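PDB 3R07: putative lipoate-protein ligase A subunit 2 from Thermoplasma acidophilum DSM 1728, which is a putative lipoate-protein ligase subunit, a small alpha-beta protein of the lipoate-protein ligase C-terminal family, in which one antiparallel sheet packs against helices. Local coordinates for residues D26-K31 with S58-N63; I33-D38 with R49-L54; I19-D24 with I85-V90. One frame throughout, in Å; residues are numbered along the deposited sequence. Where two conformers were deposited one is given.

Contact 1. Residues D26-K31 with S58-N63; sequences DGNRIK and SIEKIN
The side-chain amide of N28 and the carboxylate of E60 are the two flat groups here, turned 78° against each other. I59 CG1 stands over one face of the amide, nearer its oxygen end, 4.0 Å from N28 OD1. At the nitrogen edge N28 ND2 meets the methylene E60 CG at 3.6 Å. The same ND2 lies above the plane of the carboxylate but displaced toward the CG side, 3.9 Å from E60 CD, a placement that brings the amide nitrogen near the carboxylate without a hydrogen bond. The directional link is made by the backbone: I59 N donates to N28 O at 3.0 Å and arrives nearly along the C=O axis, with a C=O...N angle of 166°. Around N28 O gather S58 CA, in a CA-H...O contact of 3.4 Å, and the methyl I59 CG2. This CG2, anti to the carbonyl carbon of I59, also reaches I30 CG1 at 3.8 Å. Deeper in, I30 CD1 approaches I62 CG1 at 4.4 Å, while I30 also rests on L23 and I59 on L25 of strand 18-26. N28 presents its carbonyl from a type II' turn, D26 to R29, that joins strands 18-26 and 29-36; G27 suits its second position, where phi is positive. R29 and S58 form a single backbone bridge. I30 and I62 thus lie on the buried side, I59 bridges to the surface, and amide and carboxylate occupy the exposed one. The one directional bond asks for no particular side chain; selectivity probably lies in the apolar packing, and any attraction between N28 and E60 is probably modest.

Contact 2. Residues I33-D38 with R49-L54; sequences IHISGD and RLEDML
I33 and L54 meet at the apolar centre, where I33 CD1 comes within 3.6 Å of L54 CD1 and the two side chains cross at a slant. Next to them I35 CD1 lies against the fork of L50, 3.9 Å from L50 CG, the side chains at about a right angle. Beta-branched isoleucine suits an extended strand, and its CD1 arm is long enough to reach the helix leucines. Further out, the methylenes of E51 slide past I35, with E51 CG 4.0 Å from I35 CG1. CG of E51 is anti to its carbonyl carbon (chi1 -73°) and the chain is extended beyond it, long enough to carry the carboxylate to the strand. There E51 OE2 accepts I35 N at 2.8 Å through its anti lone pair, in a nearly straight bond (167°), supplying an acceptor for a backbone N-H of the strand that is outermost in this chain's sheet. I35 O is hydrogen-bonded to a basic side chain of a neighbouring subunit. Helix 46-54 runs roughly antiparallel to strand 29-36. L50 also packs on I66 and F69 of helix 62-70, and helix 83-88 adjoins the apolar centre as well.

Contact 3. Residues I19-D24 with I85-V90; sequences IRVTLD and IQALRV
V21 projects from strand 18-26 onto A87 and L88 near the C-terminal part of helix 83-88, and each of its side-chain carbons has a partner there. CB comes first: V21 CB is 4.0 Å from the carbonyl oxygen A87 O and 4.2 Å from L88 CD1. From it the two methyls part. CG1, anti to the backbone N (chi1 -178°), meets the leucine tip, V21 CG1 to L88 CD1 being 3.4 Å. CG2, anti to the carbonyl carbon, reaches the same tip, with V21 CG2 to L88 CD1 at 3.8 Å, and also the alanine methyl, A87 CB, at 3.9 Å. L88 CD1 therefore touches both arms of the valine, and the two side chains cross at about a right angle. On the strand, I19 and L23 continue the apolar row at every second residue. I19 CG2 lies 3.9 Å from A87 CB, which thus sits between I19 and V21; L23 CD1 lies 3.9 Å from L88 CD1, again with the side chains nearly perpendicular. Alanine is apt at 87 because a single methyl lets the helix backbone come near the strand, the CA atoms of I19 and A87 being 6.3 Å apart. Leucine is apt at 88, where a longer branched chain can reach both V21 and L23. The residues between them on the strand face the other way and are polar: R20 bonds to N11 and forms a salt bridge to an acidic side chain of a neighbouring subunit, and T22 bonds to S9. Between the two segments the hold is apolar burial alone; polar links come from L88 O, weakly to Y8 OH, and from R89 O to K10, both of strand 5-13.

How the contacts relate
The three contacts share one antiparallel sheet and the helices packed on it. Contacts 2 and 3 are neighbours, their centres about 9 Å apart, on the adjacent strands 29-36 and 18-26; contact 1 lies at the hairpin end, its centre about 14 Å from that of contact 2 and 12 Å from that of contact 3. Along the chain they are nested: contact 3 closes the longest loop, contact 1 lies inside it and contact 2 inside that. Contacts 2 and 3 are also joined by a probable hydrogen bond, S36 N to R20 O at 2.9 Å. L88 of contact 3 touches I33 and L54 of contact 2, and I62 of contact 1 touches L54, so all three feed one hydrophobic core between sheet and helices.

Contact 1. Residues D26-K31 with S58-N63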
# COMPACT_ATOMS: atom_id res chain seq x y z
N ASP B 26 -4.98 -32.99 -0.22
CA ASP B 26 -4.89 -34.41 -0.49
C ASP B 26 -5.36 -35.14 0.76
O ASP B 26 -4.64 -35.27 1.75
CB ASP B 26 -3.44 -34.79 -0.85
CG ASP B 26 -3.25 -36.29 -1.02
OD1 ASP B 26 -4.03 -37.07 -0.41
OD2 ASP B 26 -2.30 -36.69 -1.76
N GLY B 27 -6.60 -35.60 0.73
CA GLY B 27 -7.19 -36.19 1.92
C GLY B 27 -7.31 -35.16 3.03
O GLY B 27 -8.09 -34.21 2.92
N ASN B 28 -6.53 -35.35 4.09
CA ASN B 28 -6.62 -34.51 5.28
C ASN B 28 -5.41 -33.55 5.33
O ASN B 28 -5.25 -32.76 6.27
CB ASN B 28 -6.69 -35.42 6.54
CG ASN B 28 -7.57 -34.85 7.67
OD1 ASN B 28 -8.72 -34.41 7.45
ND2 ASN B 28 -7.04 -34.87 8.89
N ARG B 29 -4.61 -33.60 4.28
CA ARG B 29 -3.27 -33.06 4.29
C ARG B 29 -3.09 -31.96 3.23
O ARG B 29 -3.61 -32.04 2.12
CB ARG B 29 -2.29 -34.22 4.06
CG ARG B 29 -0.89 -34.03 4.63
CD ARG B 29 0.07 -33.64 3.52
NE ARG B 29 0.05 -34.63 2.45
CZ ARG B 29 0.74 -34.55 1.31
NH1 ARG B 29 1.54 -33.52 1.07
NH2 ARG B 29 0.63 -35.52 0.41
N ILE B 30 -2.33 -30.92 3.60
CA ILE B 30 -2.19 -29.72 2.78
C ILE B 30 -1.06 -29.92 1.78
O ILE B 30 0.11 -30.02 2.15
CB ILE B 30 -1.94 -28.47 3.66
CG1 ILE B 30 -3.19 -28.13 4.49
CG2 ILE B 30 -1.50 -27.28 2.79
CD1 ILE B 30 -2.97 -27.12 5.59
N LYS B 31 -1.42 -29.98 0.50
CA LYS B 31 -0.46 -30.26 -0.55
C LYS B 31 0.16 -28.95 -1.00
O LYS B 31 1.36 -28.87 -1.24
CB LYS B 31 -1.15 -30.96 -1.72
CG LYS B 31 -0.24 -31.39 -2.84
CD LYS B 31 -0.98 -32.19 -3.90
CE LYS B 31 -0.02 -32.57 -5.05
NZ LYS B 31 -0.58 -33.61 -5.99
N SER B 58 -1.71 -31.03 8.66
CA SER B 58 -3.06 -31.56 8.56
C SER B 58 -4.06 -30.50 8.88
O SER B 58 -3.95 -29.83 9.90
CB SER B 58 -3.23 -32.76 9.49
OG SER B 58 -2.76 -33.95 8.88
N ILE B 59 -5.05 -30.36 8.02
CA ILE B 59 -6.07 -29.32 8.16
C ILE B 59 -6.69 -29.30 9.56
O ILE B 59 -7.44 -28.38 9.91
CB ILE B 59 -7.15 -29.40 7.01
CG1 ILE B 59 -8.25 -30.43 7.31
CG2 ILE B 59 -6.49 -29.70 5.67
CD1 ILE B 59 -9.59 -29.80 7.66
N GLU B 60 -6.36 -30.31 10.36
CA GLU B 60 -6.82 -30.40 11.75
C GLU B 60 -5.98 -29.49 12.64
O GLU B 60 -6.52 -28.71 13.42
CB GLU B 60 -6.77 -31.86 12.26
CG GLU B 60 -7.87 -32.79 11.68
CD GLU B 60 -8.16 -34.01 12.57
OE1 GLU B 60 -7.39 -34.27 13.53
OE2 GLU B 60 -9.16 -34.72 12.31
N LYS B 61 -4.66 -29.58 12.48
CA LYS B 61 -3.71 -28.82 13.28
C LYS B 61 -3.25 -27.52 12.60
O LYS B 61 -2.05 -27.24 12.47
CB LYS B 61 -2.53 -29.71 13.69
CG LYS B 61 -2.99 -30.89 14.57
CD LYS B 61 -1.86 -31.49 15.40
CE LYS B 61 -2.40 -32.47 16.44
NZ LYS B 61 -1.44 -32.63 17.56
N ILE B 62 -4.24 -26.73 12.17
CA ILE B 62 -4.03 -25.44 11.54
C ILE B 62 -3.76 -24.36 12.59
O ILE B 62 -2.78 -23.61 12.48
CB ILE B 62 -5.25 -25.07 10.63
CG1 ILE B 62 -5.06 -25.63 9.22
CG2 ILE B 62 -5.52 -23.55 10.58
CD1 ILE B 62 -6.19 -25.29 8.25
N ASN B 63 -4.63 -24.29 13.61
CA ASN B 63 -4.54 -23.31 14.69
C ASN B 63 -3.20 -23.41 15.40
O ASN B 63 -2.59 -22.41 15.71
CB ASN B 63 -5.68 -23.48 15.68
CG ASN B 63 -7.05 -23.28 15.04
OD1 ASN B 63 -7.22 -23.46 13.83
ND2 ASN B 63 -8.03 -22.90 15.85

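Contact 2. Residues I33-D38 with R49-L54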
# COMPACT_ATOMS: atom_id res chain seq x y z
N ILE B 33 -0.56 -24.34 -0.63
CA ILE B 33 -1.29 -23.19 -0.11
C ILE B 33 -0.71 -21.89 -0.66
O ILE B 33 0.50 -21.75 -0.88
CB ILE B 33 -1.42 -23.23 1.47
CG1 ILE B 33 -2.19 -22.01 2.01
CG2 ILE B 33 -0.07 -23.44 2.16
CD1 ILE B 33 -2.56 -22.08 3.46
N HIS B 34 -1.60 -20.95 -0.92
CA HIS B 34 -1.21 -19.65 -1.38
C HIS B 34 -2.06 -18.66 -0.63
O HIS B 34 -3.28 -18.76 -0.65
CB HIS B 34 -1.34 -19.56 -2.91
CG HIS B 34 -1.42 -18.16 -3.43
ND1 HIS B 34 -0.36 -17.26 -3.37
CD2 HIS B 34 -2.44 -17.49 -4.03
CE1 HIS B 34 -0.73 -16.11 -3.89
NE2 HIS B 34 -1.99 -16.22 -4.31
N ILE B 35 -1.42 -17.76 0.10
CA ILE B 35 -2.12 -16.71 0.82
C ILE B 35 -1.83 -15.35 0.17
O ILE B 35 -0.69 -15.01 -0.14
CB ILE B 35 -1.72 -16.66 2.30
CG1 ILE B 35 -1.81 -18.06 2.92
CG2 ILE B 35 -2.61 -15.70 3.05
CD1 ILE B 35 -1.20 -18.19 4.30
N SER B 36 -2.88 -14.56 -0.04
CA SER B 36 -2.70 -13.28 -0.69
C SER B 36 -3.70 -12.28 -0.16
O SER B 36 -4.46 -12.59 0.74
CB SER B 36 -2.81 -13.43 -2.21
OG SER B 36 -4.10 -13.83 -2.61
N GLY B 37 -3.65 -11.07 -0.69
CA GLY B 37 -4.66 -10.06 -0.40
C GLY B 37 -4.14 -8.79 0.21
O GLY B 37 -2.96 -8.47 0.13
N ASP B 38 -5.07 -8.09 0.85
CA ASP B 38 -4.90 -6.71 1.26
C ASP B 38 -4.64 -6.70 2.78
O ASP B 38 -5.55 -6.83 3.61
CB ASP B 38 -6.17 -5.96 0.84
CG ASP B 38 -6.36 -4.63 1.52
OD1 ASP B 38 -5.49 -4.17 2.31
OD2 ASP B 38 -7.44 -4.03 1.27
N ARG B 49 6.83 -17.86 5.26
CA ARG B 49 7.02 -18.77 6.38
C ARG B 49 5.67 -19.42 6.70
O ARG B 49 5.61 -20.62 6.94
CB ARG B 49 7.61 -18.06 7.62
CG ARG B 49 8.75 -18.83 8.36
CD ARG B 49 9.07 -18.33 9.82
NE ARG B 49 9.06 -16.87 9.99
CZ ARG B 49 8.28 -16.21 10.86
NH1 ARG B 49 7.45 -16.87 11.67
NH2 ARG B 49 8.33 -14.87 10.94
N LEU B 50 4.60 -18.63 6.68
CA LEU B 50 3.28 -19.12 7.01
C LEU B 50 2.79 -20.15 6.00
O LEU B 50 2.14 -21.12 6.36
CB LEU B 50 2.28 -17.96 7.13
CG LEU B 50 0.85 -18.24 7.60
CD1 LEU B 50 0.81 -19.06 8.89
CD2 LEU B 50 0.05 -16.95 7.76
N GLU B 51 3.11 -19.95 4.72
CA GLU B 51 2.76 -20.93 3.71
C GLU B 51 3.60 -22.21 3.87
O GLU B 51 3.09 -23.32 3.72
CB GLU B 51 2.91 -20.34 2.29
CG GLU B 51 1.85 -19.32 1.87
CD GLU B 51 2.22 -18.62 0.56
OE1 GLU B 51 3.41 -18.61 0.21
OE2 GLU B 51 1.33 -18.06 -0.12
N ASP B 52 4.89 -22.04 4.16
CA ASP B 52 5.82 -23.17 4.33
C ASP B 52 5.45 -24.06 5.50
O ASP B 52 5.68 -25.26 5.47
CB ASP B 52 7.26 -22.66 4.50
CG ASP B 52 7.85 -22.13 3.20
OD1 ASP B 52 7.17 -22.27 2.15
OD2 ASP B 52 9.00 -21.60 3.23
N MET B 53 4.89 -23.44 6.54
CA MET B 53 4.53 -24.14 7.76
C MET B 53 3.29 -24.98 7.55
O MET B 53 3.27 -26.15 7.92
CB MET B 53 4.34 -23.15 8.90
CG MET B 53 5.67 -22.58 9.41
SD MET B 53 5.46 -21.24 10.60
CE MET B 53 7.17 -21.13 11.16
N LEU B 54 2.26 -24.39 6.95
CA LEU B 54 1.03 -25.10 6.62
C LEU B 54 1.23 -26.25 5.60
O LEU B 54 0.56 -27.28 5.69
CB LEU B 54 -0.04 -24.11 6.17
CG LEU B 54 -0.54 -23.17 7.27
CD1 LEU B 54 -0.99 -21.80 6.73
CD2 LEU B 54 -1.65 -23.81 8.06

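Contact 3. Residues I19-D24 with I85-V90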
# COMPACT_ATOMS: atom_id res chain seq x y z
N ILE B 19 -8.19 -11.26 3.44
CA ILE B 19 -7.31 -12.41 3.22
C ILE B 19 -7.91 -13.35 2.18
O ILE B 19 -9.06 -13.78 2.31
CB ILE B 19 -7.04 -13.16 4.53
CG1 ILE B 19 -6.83 -12.17 5.68
CG2 ILE B 19 -5.85 -14.12 4.34
CD1 ILE B 19 -6.34 -12.77 6.98
N ARG B 20 -7.17 -13.63 1.11
CA ARG B 20 -7.58 -14.64 0.12
C ARG B 20 -6.69 -15.83 0.32
O ARG B 20 -5.48 -15.68 0.48
CB ARG B 20 -7.41 -14.17 -1.31
CG ARG B 20 -7.92 -12.80 -1.62
CD ARG B 20 -7.93 -12.60 -3.10
NE ARG B 20 -8.34 -11.26 -3.47
CZ ARG B 20 -9.59 -10.83 -3.58
NH1 ARG B 20 -10.60 -11.65 -3.34
NH2 ARG B 20 -9.85 -9.58 -3.94
N VAL B 21 -7.30 -17.01 0.33
CA VAL B 21 -6.55 -18.26 0.48
C VAL B 21 -6.89 -19.21 -0.66
O VAL B 21 -8.04 -19.27 -1.06
CB VAL B 21 -6.84 -18.97 1.82
CG1 VAL B 21 -6.01 -20.18 1.91
CG2 VAL B 21 -6.51 -18.09 2.99
N THR B 22 -5.90 -19.93 -1.17
CA THR B 22 -6.16 -21.10 -2.03
C THR B 22 -5.48 -22.36 -1.46
O THR B 22 -4.25 -22.40 -1.33
CB THR B 22 -5.73 -20.89 -3.51
OG1 THR B 22 -6.69 -20.05 -4.17
CG2 THR B 22 -5.67 -22.24 -4.28
N LEU B 23 -6.28 -23.37 -1.11
CA LEU B 23 -5.74 -24.62 -0.57
C LEU B 23 -5.93 -25.78 -1.51
O LEU B 23 -6.98 -25.94 -2.13
CB LEU B 23 -6.37 -24.98 0.76
CG LEU B 23 -5.89 -24.23 1.98
CD1 LEU B 23 -6.97 -23.26 2.33
CD2 LEU B 23 -5.66 -25.19 3.13
N ASP B 24 -4.90 -26.60 -1.58
CA ASP B 24 -4.86 -27.82 -2.37
C ASP B 24 -4.81 -28.98 -1.36
O ASP B 24 -3.82 -29.14 -0.66
CB ASP B 24 -3.59 -27.78 -3.20
CG ASP B 24 -3.60 -28.73 -4.35
OD1 ASP B 24 -4.34 -29.74 -4.33
OD2 ASP B 24 -2.82 -28.46 -5.29
N ILE B 85 -7.61 -17.85 10.72
CA ILE B 85 -8.39 -19.04 11.05
C ILE B 85 -9.67 -19.06 10.21
O ILE B 85 -9.92 -20.05 9.52
CB ILE B 85 -8.65 -19.13 12.58
CG1 ILE B 85 -7.45 -19.83 13.24
CG2 ILE B 85 -9.97 -19.86 12.92
CD1 ILE B 85 -6.91 -19.11 14.45
N GLN B 86 -10.45 -17.98 10.23
CA GLN B 86 -11.64 -17.90 9.39
C GLN B 86 -11.31 -18.03 7.90
O GLN B 86 -12.03 -18.70 7.16
CB GLN B 86 -12.44 -16.61 9.65
CG GLN B 86 -13.18 -16.53 11.01
CD GLN B 86 -13.81 -17.86 11.43
OE1 GLN B 86 -13.43 -18.44 12.45
NE2 GLN B 86 -14.78 -18.34 10.66
N ALA B 87 -10.21 -17.41 7.47
CA ALA B 87 -9.76 -17.44 6.07
C ALA B 87 -9.44 -18.85 5.59
O ALA B 87 -9.85 -19.26 4.50
CB ALA B 87 -8.53 -16.55 5.91
N LEU B 88 -8.73 -19.57 6.43
CA LEU B 88 -8.19 -20.89 6.15
C LEU B 88 -9.14 -22.05 6.46
O LEU B 88 -8.77 -23.20 6.25
CB LEU B 88 -6.95 -21.04 7.00
CG LEU B 88 -5.68 -21.64 6.45
CD1 LEU B 88 -5.36 -21.03 5.11
CD2 LEU B 88 -4.59 -21.29 7.43
N ARG B 89 -10.33 -21.76 6.99
CA ARG B 89 -11.28 -22.81 7.41
C ARG B 89 -12.31 -23.11 6.36
O ARG B 89 -12.99 -22.20 5.88
CB ARG B 89 -12.00 -22.47 8.71
CG ARG B 89 -11.34 -23.03 9.95
CD ARG B 89 -11.43 -24.57 10.05
NE ARG B 89 -10.23 -25.12 10.70
CZ ARG B 89 -9.99 -25.10 12.02
NH1 ARG B 89 -10.86 -24.56 12.87
NH2 ARG B 89 -8.85 -25.62 12.48
N VAL B 90 -12.44 -24.39 6.04
CA VAL B 90 -13.41 -24.86 5.06
C VAL B 90 -14.76 -25.19 5.74
O VAL B 90 -15.76 -24.50 5.51
CB VAL B 90 -12.85 -26.05 4.20
CG1 VAL B 90 -12.25 -27.18 5.08
CG2 VAL B 90 -13.90 -26.58 3.22